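Local atomic coordinates of argonaute (Methanocaldococcus jannaschii, PDB entry 5G5S), a protein that uses short single-stranded DNA guides to bind complementary target DNA and slice it, an activity that may defend the cell against invading genetic elements. Residues N357-Y361 with I427-L431; F407-I412 with Y443-L447; K448-D453 with K698-D703; I456-N460 with Q481-L486; Y688-F692 with F711-I715. All coordinates share one frame; numbering follows the deposited sequence.

Contact 1. Residues N357-Y361 with I427-L431; sequences NLLTY and ICFAL
F429 sits between two backbone partners on the neighbouring strand: its N donates to L359 O at 3.1 Å, and its O accepts from Y361 N at 2.7 Å. Y361 O then takes L431 N at 2.8 Å, as parallel pairing requires. The first and last of these are nearly straight, whereas the short middle bond is bent to 144°. The same F429 O is approached by the CA-H of T360, and Y361 O by that of A430. T360 and F429 project from one face of the sheet, side by side and pointing the same way, with T360 CG2 3.7 Å from F429 CD2 at the ring edge. These are the two central strands of the four-stranded parallel sheet of the Mid domain, in the order 397-407, 357-365, 428-434, 456-462. On the other face Y361 CB rests 4.0 Å from A430 CB. Toward the N-terminal ends, C428 SG lies 3.6 Å from L359 CB, while L358 and I427 lie side by side, with L358 CD2 against both the carbonyl O and CG2 of I427. A bond within the strand fixes T360: OG1, anti to the carbonyl carbon (chi1 -48°), donates to L358 O from above the carbonyl plane at 2.9 Å. Further out, F398 meets the F429 ring edge-to-face, and the backbones of C428 and A430 pair with I457 of the next strand.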
# COMPACT_ATOMS: atom_id res chain seq x y z
N ASN A 357 16.71 27.57 14.31
CA ASN A 357 16.16 27.26 15.63
C ASN A 357 14.66 27.11 15.46
O ASN A 357 13.93 28.10 15.40
CB ASN A 357 16.51 28.37 16.64
CG ASN A 357 17.28 27.90 17.86
OD1 ASN A 357 17.00 26.84 18.45
ND2 ASN A 357 18.24 28.70 18.29
N LEU A 358 14.20 25.85 15.31
CA LEU A 358 12.79 25.54 15.10
C LEU A 358 11.99 25.68 16.39
O LEU A 358 12.34 25.06 17.40
CB LEU A 358 12.59 24.13 14.50
CG LEU A 358 13.16 23.86 13.10
CD1 LEU A 358 13.12 22.37 12.78
CD2 LEU A 358 12.41 24.64 12.02
N LEU A 359 10.94 26.52 16.35
CA LEU A 359 10.01 26.77 17.45
C LEU A 359 9.28 25.44 17.71
O LEU A 359 8.41 25.05 16.92
CB LEU A 359 9.01 27.86 17.02
CG LEU A 359 8.88 29.10 17.87
CD1 LEU A 359 9.81 30.21 17.39
CD2 LEU A 359 7.45 29.59 17.86
N THR A 360 9.70 24.71 18.75
CA THR A 360 9.15 23.39 19.07
C THR A 360 8.11 23.47 20.18
O THR A 360 8.21 24.30 21.08
CB THR A 360 10.30 22.40 19.33
OG1 THR A 360 11.25 22.50 18.27
CG2 THR A 360 9.83 20.95 19.43
N TYR A 361 7.10 22.59 20.11
CA TYR A 361 6.04 22.45 21.10
C TYR A 361 6.11 21.05 21.71
O TYR A 361 6.44 20.10 21.00
CB TYR A 361 4.67 22.65 20.42
CG TYR A 361 4.34 24.09 20.11
CD1 TYR A 361 4.77 24.68 18.93
CD2 TYR A 361 3.57 24.85 20.98
CE1 TYR A 361 4.47 26.02 18.64
CE2 TYR A 361 3.24 26.17 20.69
CZ TYR A 361 3.69 26.75 19.51
OH TYR A 361 3.37 28.06 19.23
N ILE A 427 8.01 27.31 9.73
CA ILE A 427 8.10 25.89 10.07
C ILE A 427 8.39 25.69 11.56
O ILE A 427 9.39 26.17 12.09
CB ILE A 427 9.09 25.11 9.14
CG1 ILE A 427 8.55 25.01 7.68
CG2 ILE A 427 9.46 23.72 9.69
CD1 ILE A 427 7.18 24.24 7.47
N CYS A 428 7.47 24.98 12.23
CA CYS A 428 7.56 24.66 13.65
C CYS A 428 7.50 23.16 13.84
O CYS A 428 7.16 22.42 12.89
CB CYS A 428 6.46 25.36 14.43
SG CYS A 428 6.61 27.17 14.48
N PHE A 429 7.83 22.69 15.04
CA PHE A 429 7.76 21.27 15.36
C PHE A 429 6.93 21.03 16.61
O PHE A 429 6.83 21.91 17.46
CB PHE A 429 9.16 20.62 15.45
CG PHE A 429 9.09 19.11 15.52
CD1 PHE A 429 8.80 18.36 14.39
CD2 PHE A 429 9.23 18.45 16.74
CE1 PHE A 429 8.66 16.97 14.46
CE2 PHE A 429 9.08 17.06 16.81
CZ PHE A 429 8.80 16.33 15.67
N ALA A 430 6.30 19.84 16.71
CA ALA A 430 5.54 19.47 17.89
C ALA A 430 5.78 18.01 18.24
O ALA A 430 5.61 17.14 17.39
CB ALA A 430 4.05 19.74 17.69
N LEU A 431 6.24 17.75 19.46
CA LEU A 431 6.47 16.39 19.93
C LEU A 431 5.28 16.02 20.80
O LEU A 431 5.03 16.66 21.83
CB LEU A 431 7.80 16.29 20.70
CG LEU A 431 8.20 14.92 21.25
CD1 LEU A 431 8.63 13.97 20.13
CD2 LEU A 431 9.31 15.05 22.29

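Contact 2. Residues F407-I412 with Y443-L447; sequences FSTDDI and YYEIL
In the alpha/beta layers of the Mid domain, the loop leaving strand 397-407 and the first turn of helix 412-420 pack against helix 442-452. F407, the last residue of the strand, offers a face to L447 and an edge to Y444. L447 CD2 stands over the centre of that face, 3.9 Å from the ring centroid, in a CH-pi contact. At the rim, F407 CZ comes to 3.5 Å from Y444 CE1; the ring planes are nearly perpendicular (87°), but neither ring lies over the face of the other. F407 reaches this place with CG between its backbone N and carbonyl carbon (chi1 75°). T409 meets two tyrosines: its CG2 lies over the Y444 face, 4.2 Å from the centroid, its CB meets Y443 CB at 3.8 Å, and its carbonyl O sits over the Y443 face, offset toward the rim and 3.4 Å from CD1. Next along the loop, I412 sets CG2 3.8 Å from both I446 CG2 and L447 CD1, while its CD1 abuts Y443 O. The contact is apolar and aromatic, yet the Y444 hydroxyl is bonded beyond it to D365 OD2 and K435 N, which pins that end of the ring. Helices 412-420 and 442-452 pack side by side against the parallel sheet, with F407 at its strand end between sheet and helix, as in the Rossmann-like fold of Mid domains.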
# COMPACT_ATOMS: atom_id res chain seq x y z
N PHE A 407 -3.05 18.47 26.60
CA PHE A 407 -4.20 18.31 25.71
C PHE A 407 -5.03 17.07 26.07
O PHE A 407 -4.52 16.15 26.73
CB PHE A 407 -3.75 18.26 24.23
CG PHE A 407 -3.09 16.97 23.77
CD1 PHE A 407 -1.72 16.79 23.88
CD2 PHE A 407 -3.85 15.94 23.22
CE1 PHE A 407 -1.12 15.59 23.46
CE2 PHE A 407 -3.25 14.74 22.82
CZ PHE A 407 -1.89 14.58 22.94
N SER A 408 -6.28 17.03 25.59
CA SER A 408 -7.20 15.90 25.75
C SER A 408 -7.63 15.41 24.36
O SER A 408 -7.83 16.23 23.46
CB SER A 408 -8.41 16.32 26.57
OG SER A 408 -9.36 15.27 26.69
N THR A 409 -7.77 14.08 24.18
CA THR A 409 -8.19 13.50 22.89
C THR A 409 -9.67 13.76 22.62
O THR A 409 -10.10 13.73 21.47
CB THR A 409 -7.83 12.02 22.78
OG1 THR A 409 -8.38 11.30 23.89
CG2 THR A 409 -6.34 11.78 22.62
N ASP A 410 -10.42 14.05 23.70
CA ASP A 410 -11.84 14.40 23.67
C ASP A 410 -12.06 15.80 23.09
O ASP A 410 -13.12 16.06 22.51
CB ASP A 410 -12.46 14.28 25.07
CG ASP A 410 -12.77 12.86 25.54
OD1 ASP A 410 -12.51 11.90 24.78
OD2 ASP A 410 -13.31 12.72 26.67
N ASP A 411 -11.06 16.71 23.23
CA ASP A 411 -11.12 18.06 22.66
C ASP A 411 -9.84 18.50 21.92
O ASP A 411 -9.05 19.29 22.44
CB ASP A 411 -11.69 19.12 23.64
CG ASP A 411 -10.72 19.70 24.66
OD1 ASP A 411 -10.16 18.91 25.46
OD2 ASP A 411 -10.52 20.93 24.66
N ILE A 412 -9.64 17.95 20.70
CA ILE A 412 -8.50 18.28 19.83
C ILE A 412 -8.63 19.75 19.39
O ILE A 412 -7.64 20.49 19.48
CB ILE A 412 -8.33 17.28 18.63
CG1 ILE A 412 -8.02 15.82 19.10
CG2 ILE A 412 -7.29 17.77 17.61
CD1 ILE A 412 -6.69 15.56 19.91
N TYR A 443 -7.23 9.94 17.20
CA TYR A 443 -7.32 11.32 17.67
C TYR A 443 -5.94 11.97 17.67
O TYR A 443 -5.83 13.17 17.42
CB TYR A 443 -7.97 11.42 19.06
CG TYR A 443 -9.49 11.28 19.08
CD1 TYR A 443 -10.30 12.21 18.44
CD2 TYR A 443 -10.10 10.26 19.80
CE1 TYR A 443 -11.69 12.09 18.47
CE2 TYR A 443 -11.49 10.14 19.85
CZ TYR A 443 -12.28 11.07 19.19
OH TYR A 443 -13.66 10.95 19.23
N TYR A 444 -4.87 11.17 17.88
CA TYR A 444 -3.48 11.63 17.82
C TYR A 444 -3.11 11.98 16.38
O TYR A 444 -2.38 12.95 16.15
CB TYR A 444 -2.51 10.59 18.39
CG TYR A 444 -2.62 10.37 19.89
CD1 TYR A 444 -2.51 11.44 20.78
CD2 TYR A 444 -2.75 9.09 20.42
CE1 TYR A 444 -2.60 11.24 22.16
CE2 TYR A 444 -2.81 8.88 21.80
CZ TYR A 444 -2.75 9.96 22.66
OH TYR A 444 -2.82 9.76 24.01
N GLU A 445 -3.66 11.22 15.41
CA GLU A 445 -3.47 11.45 13.97
C GLU A 445 -4.27 12.71 13.55
O GLU A 445 -3.81 13.47 12.69
CB GLU A 445 -3.91 10.22 13.15
CG GLU A 445 -3.03 8.99 13.32
CD GLU A 445 -1.58 9.13 12.89
OE1 GLU A 445 -1.33 9.72 11.81
OE2 GLU A 445 -0.70 8.67 13.65
N ILE A 446 -5.44 12.93 14.19
CA ILE A 446 -6.28 14.12 13.99
C ILE A 446 -5.49 15.35 14.44
O ILE A 446 -5.46 16.35 13.73
CB ILE A 446 -7.68 14.01 14.69
CG1 ILE A 446 -8.59 12.99 13.97
CG2 ILE A 446 -8.40 15.36 14.86
CD1 ILE A 446 -8.72 13.18 12.45
N LEU A 447 -4.79 15.23 15.59
CA LEU A 447 -3.94 16.28 16.15
C LEU A 447 -2.81 16.66 15.20
O LEU A 447 -2.63 17.84 14.94
CB LEU A 447 -3.41 15.92 17.55
CG LEU A 447 -2.70 17.05 18.34
CD1 LEU A 447 -3.66 18.16 18.70
CD2 LEU A 447 -2.02 16.52 19.58

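Contact 3. Residues K448-D453 with K698-D703; sequences KKQLFD and KNWKID
K449 NZ is gripped by two groups: it donates to K698 O at 3.1 Å, in the carbonyl plane, and forms a salt bridge with E179. With CG anti to the backbone N (chi1 -178°) and a bend at chi3, the lysine chain follows the indole of W700, its CB, CG and CD passing close to CE2, NE1 and CD1. Its CA lies over the face of the six-membered ring, 3.7 Å from the centroid and 13° off the normal, a CH-pi contact made by the helix backbone itself. F452, one turn on, meets the indole at its far end, F452 CB standing 3.4 Å from W700 CZ3; the two rings are inclined at 41°. Beyond, the phenyl ring takes D703 CB at its edge, 3.6 Å from CZ, and has K701 O and the K701 aliphatic chain near CE2. Y713 stacks on the same ring. At the exposed margin D453 OD1 touches K701 CB at 3.4 Å, while K701 NZ turns to its own neighbour D703 OD2 in a salt bridge of 3.6 Å. The W700 loop is placed by a Schellman motif that ends helix 684-697, with N699, at positive phi, as its C-prime residue. Helix 442-452 of the Mid domain is thereby joined to the C-terminal part of the PIWI domain. K449 and W700 form the buried middle, and the contact of K701 with D453 lies at the margin. With its amine held by a main-chain carbonyl and by E179, K449 is probably kept in its charged form.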
# COMPACT_ATOMS: atom_id res chain seq x y z
N LYS A 448 -2.10 15.67 14.63
CA LYS A 448 -1.00 15.91 13.68
C LYS A 448 -1.43 16.67 12.43
O LYS A 448 -0.76 17.62 12.01
CB LYS A 448 -0.33 14.60 13.28
CG LYS A 448 0.44 13.95 14.41
CD LYS A 448 1.48 12.96 13.88
CE LYS A 448 0.91 11.69 13.30
NZ LYS A 448 1.98 10.72 12.99
N LYS A 449 -2.54 16.22 11.83
CA LYS A 449 -3.14 16.77 10.62
C LYS A 449 -3.51 18.25 10.81
O LYS A 449 -3.04 19.09 10.03
CB LYS A 449 -4.35 15.91 10.22
CG LYS A 449 -5.05 16.34 8.94
CD LYS A 449 -6.17 15.37 8.61
CE LYS A 449 -7.50 15.71 9.26
NZ LYS A 449 -8.42 14.54 9.22
N GLN A 450 -4.30 18.56 11.84
CA GLN A 450 -4.76 19.90 12.21
C GLN A 450 -3.61 20.83 12.63
O GLN A 450 -3.72 22.04 12.46
CB GLN A 450 -5.83 19.84 13.32
CG GLN A 450 -7.18 19.30 12.84
CD GLN A 450 -8.31 19.60 13.79
OE1 GLN A 450 -8.16 19.62 15.02
NE2 GLN A 450 -9.49 19.83 13.23
N LEU A 451 -2.54 20.25 13.19
CA LEU A 451 -1.31 20.93 13.61
C LEU A 451 -0.58 21.39 12.35
O LEU A 451 -0.10 22.52 12.32
CB LEU A 451 -0.42 19.94 14.39
CG LEU A 451 0.10 20.31 15.79
CD1 LEU A 451 -0.88 21.14 16.58
CD2 LEU A 451 0.45 19.06 16.56
N PHE A 452 -0.52 20.54 11.30
CA PHE A 452 0.13 20.87 10.02
C PHE A 452 -0.59 21.99 9.23
O PHE A 452 0.07 22.73 8.50
CB PHE A 452 0.38 19.63 9.16
CG PHE A 452 1.15 19.96 7.90
CD1 PHE A 452 2.52 20.21 7.96
CD2 PHE A 452 0.50 20.13 6.69
CE1 PHE A 452 3.22 20.60 6.82
CE2 PHE A 452 1.19 20.56 5.56
CZ PHE A 452 2.55 20.77 5.62
N ASP A 453 -1.92 22.12 9.40
CA ASP A 453 -2.71 23.18 8.78
C ASP A 453 -2.26 24.56 9.29
O ASP A 453 -2.47 25.57 8.62
CB ASP A 453 -4.20 22.98 9.08
CG ASP A 453 -4.96 22.09 8.10
OD1 ASP A 453 -4.39 21.77 7.03
OD2 ASP A 453 -6.13 21.77 8.38
N LYS A 698 -7.63 12.19 3.46
CA LYS A 698 -8.06 12.59 4.79
C LYS A 698 -8.04 14.10 5.02
O LYS A 698 -8.23 14.57 6.14
CB LYS A 698 -7.48 11.76 5.95
CG LYS A 698 -6.02 11.41 5.87
CD LYS A 698 -5.65 10.35 6.89
CE LYS A 698 -5.86 8.95 6.40
NZ LYS A 698 -5.43 7.96 7.42
N ASN A 699 -7.90 14.85 3.91
CA ASN A 699 -7.88 16.30 3.85
C ASN A 699 -6.69 16.98 4.54
O ASN A 699 -6.85 18.05 5.14
CB ASN A 699 -9.27 16.94 4.15
CG ASN A 699 -10.38 16.40 3.26
OD1 ASN A 699 -10.35 16.53 2.02
ND2 ASN A 699 -11.36 15.75 3.86
N TRP A 700 -5.48 16.37 4.41
CA TRP A 700 -4.22 16.97 4.87
C TRP A 700 -3.93 18.08 3.85
O TRP A 700 -4.31 17.97 2.68
CB TRP A 700 -3.06 15.96 4.78
CG TRP A 700 -2.78 15.16 6.02
CD1 TRP A 700 -3.38 13.99 6.40
CD2 TRP A 700 -1.74 15.41 6.98
NE1 TRP A 700 -2.82 13.53 7.57
CE2 TRP A 700 -1.81 14.37 7.95
CE3 TRP A 700 -0.78 16.42 7.14
CZ2 TRP A 700 -0.95 14.32 9.05
CZ3 TRP A 700 0.08 16.35 8.23
CH2 TRP A 700 -0.02 15.32 9.17
N LYS A 701 -3.23 19.15 4.29
CA LYS A 701 -2.86 20.28 3.44
C LYS A 701 -1.74 19.89 2.46
O LYS A 701 -0.84 19.13 2.83
CB LYS A 701 -2.40 21.45 4.33
CG LYS A 701 -2.16 22.76 3.60
CD LYS A 701 -1.63 23.85 4.54
CE LYS A 701 -0.12 23.98 4.50
NZ LYS A 701 0.35 25.10 5.35
N ILE A 702 -1.81 20.41 1.23
CA ILE A 702 -0.77 20.23 0.21
C ILE A 702 0.11 21.46 0.38
O ILE A 702 -0.37 22.59 0.19
CB ILE A 702 -1.32 20.14 -1.24
CG1 ILE A 702 -2.30 18.98 -1.43
CG2 ILE A 702 -0.17 20.09 -2.27
CD1 ILE A 702 -3.23 19.18 -2.63
N ASP A 703 1.38 21.25 0.78
CA ASP A 703 2.35 22.34 0.96
C ASP A 703 3.42 22.13 -0.08
O ASP A 703 4.33 21.30 0.12
CB ASP A 703 2.93 22.34 2.39
CG ASP A 703 3.67 23.59 2.78
OD1 ASP A 703 4.54 24.04 2.00
OD2 ASP A 703 3.45 24.08 3.90

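Contact 4. Residues I456-N460 with Q481-L486; sequences IISQN and QIMGKL
K485 NZ donates to S458 O at 2.8 Å, almost in line with the carbonyl, tying helix 473-485 to edge strand 456-462 of the parallel Mid-domain sheet. The two run nearly antiparallel, at 156°, with their axes 9.0 Å apart. The tight part is here, where the Q459 amide packs against both the K485 chain and the Q481 amide, the two amide planes 77° apart. This end, also buried, belongs to the pocket for the 5'-phosphorylated guide: 459-462 bind that end, Q481 contacts guide DNA, and Q459 binds a divalent metal ion, with Q481 and K485 inferred as further ligands. The apolar contacts are looser: I457 CG2 lies 3.8 Å from K485 CB, I457 CD1 meets L486 CD2 at the same distance, and I482 CG1 stays 4.3 Å from Q459 CB. The K485 amine has a second anchor in a salt bridge to the terminal carboxylate of I715, which probably favours its charged form. Q481 OE1 accepts from L673 N, fixing its amide. The bend at chi3 (90°) turns the end of the lysine chain toward the strand backbone, where K485 CE lies 3.4 Å from S458 O.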
# COMPACT_ATOMS: atom_id res chain seq x y z
N ILE A 456 2.72 23.42 11.58
CA ILE A 456 3.44 22.71 12.65
C ILE A 456 3.62 21.24 12.26
O ILE A 456 2.64 20.49 12.23
CB ILE A 456 2.76 22.84 14.06
CG1 ILE A 456 2.03 24.19 14.33
CG2 ILE A 456 3.70 22.42 15.20
CD1 ILE A 456 2.85 25.48 14.43
N ILE A 457 4.86 20.84 11.95
CA ILE A 457 5.20 19.44 11.64
C ILE A 457 5.24 18.74 13.00
O ILE A 457 5.69 19.34 13.98
CB ILE A 457 6.53 19.32 10.84
CG1 ILE A 457 6.40 20.01 9.46
CG2 ILE A 457 6.98 17.84 10.69
CD1 ILE A 457 7.70 20.43 8.82
N SER A 458 4.70 17.52 13.10
CA SER A 458 4.63 16.84 14.39
C SER A 458 4.85 15.35 14.34
O SER A 458 4.62 14.72 13.31
CB SER A 458 3.29 17.13 15.06
OG SER A 458 2.21 16.90 14.18
N GLN A 459 5.24 14.79 15.49
CA GLN A 459 5.41 13.35 15.66
C GLN A 459 4.89 12.92 17.03
O GLN A 459 5.21 13.56 18.05
CB GLN A 459 6.86 12.90 15.42
CG GLN A 459 7.07 11.36 15.40
CD GLN A 459 6.17 10.62 14.43
OE1 GLN A 459 5.40 9.73 14.81
NE2 GLN A 459 6.26 10.95 13.16
N ASN A 460 4.08 11.86 17.04
CA ASN A 460 3.51 11.28 18.25
C ASN A 460 4.27 10.03 18.65
O ASN A 460 4.81 9.33 17.79
CB ASN A 460 2.00 11.02 18.11
CG ASN A 460 1.58 10.14 16.94
OD1 ASN A 460 2.17 10.15 15.86
ND2 ASN A 460 0.50 9.42 17.12
N GLN A 481 12.53 9.25 12.30
CA GLN A 481 11.24 9.69 11.80
C GLN A 481 11.09 11.21 11.75
O GLN A 481 10.54 11.71 10.78
CB GLN A 481 10.08 9.00 12.53
CG GLN A 481 8.78 9.10 11.74
CD GLN A 481 7.84 7.95 11.93
OE1 GLN A 481 8.24 6.79 12.06
NE2 GLN A 481 6.56 8.25 11.88
N ILE A 482 11.63 11.93 12.76
CA ILE A 482 11.63 13.40 12.83
C ILE A 482 12.42 13.97 11.64
O ILE A 482 11.94 14.90 10.98
CB ILE A 482 12.13 13.91 14.21
CG1 ILE A 482 11.06 13.67 15.30
CG2 ILE A 482 12.57 15.38 14.16
CD1 ILE A 482 11.48 14.02 16.81
N MET A 483 13.62 13.40 11.35
CA MET A 483 14.48 13.78 10.22
C MET A 483 13.73 13.65 8.89
O MET A 483 13.80 14.56 8.06
CB MET A 483 15.78 12.94 10.17
CG MET A 483 16.70 13.12 11.37
SD MET A 483 17.34 14.79 11.64
CE MET A 483 16.27 15.33 12.96
N GLY A 484 13.02 12.53 8.72
CA GLY A 484 12.22 12.24 7.53
C GLY A 484 11.09 13.24 7.34
O GLY A 484 10.89 13.74 6.24
N LYS A 485 10.39 13.57 8.42
CA LYS A 485 9.30 14.54 8.45
C LYS A 485 9.81 15.94 8.19
O LYS A 485 9.05 16.78 7.72
CB LYS A 485 8.51 14.45 9.77
CG LYS A 485 7.76 13.11 9.89
CD LYS A 485 6.60 13.15 10.86
CE LYS A 485 5.31 13.54 10.20
NZ LYS A 485 4.14 13.16 11.04
N LEU A 486 11.11 16.18 8.43
CA LEU A 486 11.72 17.49 8.15
C LEU A 486 12.48 17.52 6.81
O LEU A 486 13.21 18.47 6.54
CB LEU A 486 12.57 18.00 9.32
CG LEU A 486 11.81 18.37 10.60
CD1 LEU A 486 12.74 18.37 11.79
CD2 LEU A 486 11.08 19.71 10.47

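Contact 5. Residues Y688-F692 with F711-I715; sequences YADKF and FLYFI
L712 presses its methyls onto the Y688 ring: CD1 lies over one face, 4.0 Å from the centroid, and CD2 near CG. This is where the C-terminal tail of the PIWI domain, an RNase H-like fold, folds back on helix 684-697, and a type I turn from L712 to I715 gives the tail its knuckle. The second bump is I715 CG2, set anti to its carbonyl carbon, which enters beside the Y688 ring at 3.8 Å from CE1 and faces the K691 chain. The third is F714, whose ring lies against the helix with one face toward the edge of F692 in a T-shaped pair, planes 73° apart and centroids 5.2 Å apart. F692 CB also lies over that face. With CG set between the backbone N and the carbonyl carbon (chi1 49°), the F714 ring folds back over its own turn, and L712 CA lies over the face opposite F692. Y688 OH bonds to S671 OG and Y670 N, holding the ring that receives L712, and Y713 OH bonds to K701 O. D690, on this helix, is probably catalytic, and I715 may bind a manganese ion, both by analogy with relatives. The nearest atoms of the aromatic pair are F692 CD1 and F714 CE2, 3.6 Å apart.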
# COMPACT_ATOMS: atom_id res chain seq x y z
N TYR A 688 5.52 5.51 -0.06
CA TYR A 688 5.28 6.90 0.28
C TYR A 688 4.29 7.60 -0.66
O TYR A 688 3.57 8.48 -0.20
CB TYR A 688 6.60 7.68 0.46
CG TYR A 688 7.35 7.30 1.72
CD1 TYR A 688 6.74 7.36 2.98
CD2 TYR A 688 8.70 6.95 1.68
CE1 TYR A 688 7.43 7.04 4.14
CE2 TYR A 688 9.40 6.63 2.83
CZ TYR A 688 8.76 6.66 4.06
OH TYR A 688 9.45 6.33 5.20
N ALA A 689 4.22 7.18 -1.94
CA ALA A 689 3.23 7.68 -2.89
C ALA A 689 1.82 7.30 -2.38
O ALA A 689 0.90 8.13 -2.38
CB ALA A 689 3.45 7.08 -4.27
N ASP A 690 1.66 6.04 -1.90
CA ASP A 690 0.41 5.54 -1.35
C ASP A 690 0.01 6.29 -0.07
O ASP A 690 -1.15 6.65 0.09
CB ASP A 690 0.46 4.02 -1.13
CG ASP A 690 -0.85 3.47 -0.58
OD1 ASP A 690 -1.89 3.57 -1.28
OD2 ASP A 690 -0.85 3.00 0.58
N LYS A 691 1.00 6.56 0.82
CA LYS A 691 0.80 7.30 2.07
C LYS A 691 0.38 8.76 1.83
O LYS A 691 -0.36 9.33 2.64
CB LYS A 691 2.07 7.23 2.94
CG LYS A 691 2.15 5.99 3.84
CD LYS A 691 3.39 6.06 4.72
CE LYS A 691 3.27 5.28 6.02
NZ LYS A 691 4.59 5.09 6.70
N PHE A 692 0.85 9.38 0.72
CA PHE A 692 0.50 10.75 0.39
C PHE A 692 -0.93 10.82 -0.13
O PHE A 692 -1.68 11.71 0.26
CB PHE A 692 1.50 11.40 -0.59
CG PHE A 692 1.11 12.80 -1.00
CD1 PHE A 692 1.39 13.89 -0.18
CD2 PHE A 692 0.40 13.03 -2.18
CE1 PHE A 692 1.00 15.18 -0.55
CE2 PHE A 692 0.02 14.33 -2.54
CZ PHE A 692 0.33 15.39 -1.73
N PHE A 711 9.76 16.77 2.20
CA PHE A 711 9.33 16.64 3.60
C PHE A 711 8.20 15.59 3.66
O PHE A 711 7.18 15.77 2.99
CB PHE A 711 8.79 17.98 4.16
CG PHE A 711 9.79 19.05 4.54
CD1 PHE A 711 10.65 19.59 3.59
CD2 PHE A 711 9.80 19.58 5.82
CE1 PHE A 711 11.56 20.59 3.94
CE2 PHE A 711 10.70 20.60 6.16
CZ PHE A 711 11.57 21.10 5.22
N LEU A 712 8.37 14.53 4.47
CA LEU A 712 7.38 13.48 4.68
C LEU A 712 6.53 13.88 5.89
O LEU A 712 6.38 13.09 6.84
CB LEU A 712 8.05 12.10 4.90
CG LEU A 712 8.89 11.51 3.75
CD1 LEU A 712 9.76 10.36 4.25
CD2 LEU A 712 8.01 11.04 2.59
N TYR A 713 5.98 15.11 5.85
CA TYR A 713 5.17 15.69 6.93
C TYR A 713 3.86 14.96 7.21
O TYR A 713 3.27 15.15 8.27
CB TYR A 713 4.90 17.18 6.65
CG TYR A 713 4.05 17.48 5.43
CD1 TYR A 713 2.67 17.28 5.46
CD2 TYR A 713 4.60 18.04 4.29
CE1 TYR A 713 1.88 17.53 4.33
CE2 TYR A 713 3.82 18.34 3.18
CZ TYR A 713 2.46 18.10 3.21
OH TYR A 713 1.67 18.43 2.13
N PHE A 714 3.39 14.17 6.24
CA PHE A 714 2.12 13.44 6.31
C PHE A 714 2.24 12.01 6.88
O PHE A 714 1.22 11.33 7.03
CB PHE A 714 1.48 13.43 4.90
CG PHE A 714 2.45 13.01 3.82
CD1 PHE A 714 2.69 11.66 3.55
CD2 PHE A 714 3.15 13.96 3.08
CE1 PHE A 714 3.62 11.28 2.58
CE2 PHE A 714 4.09 13.58 2.12
CZ PHE A 714 4.30 12.24 1.86
N ILE A 715 3.46 11.55 7.23
CA ILE A 715 3.67 10.17 7.72
C ILE A 715 3.24 9.93 9.18
O ILE A 715 2.59 8.88 9.44
CB ILE A 715 5.03 9.50 7.31
CG1 ILE A 715 6.23 10.00 8.17
CG2 ILE A 715 5.26 9.66 5.80
CD1 ILE A 715 7.61 9.28 8.01
OXT ILE A 715 3.48 10.79 10.05

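How the contacts relate
Contacts 1, 2 and 4 lie within the Mid domain, whereas contact 5 belongs to the C-terminal part of the chain and contact 3 joins the two. Contacts 1 and 4 share the parallel sheet, 428-434 pairing with 456-462; contacts 2 and 3 use successive parts of helix 442-452. Contacts 1, 2, 4 and 5 are buried; contact 3 is partly so, with D453 exposed. Backbone bonds hold contact 1, apolar and aromatic packing contacts 2 and 5, and lysine amines bind carbonyls in contacts 3 and 4. Contacts 3, 4 and 5 converge on the C-terminal carboxylate, which K485 pairs with and K448 of contact 3 approaches in a long, weak ion pair; Y713 links contact 5 to contact 3 through F452, K701 and D703.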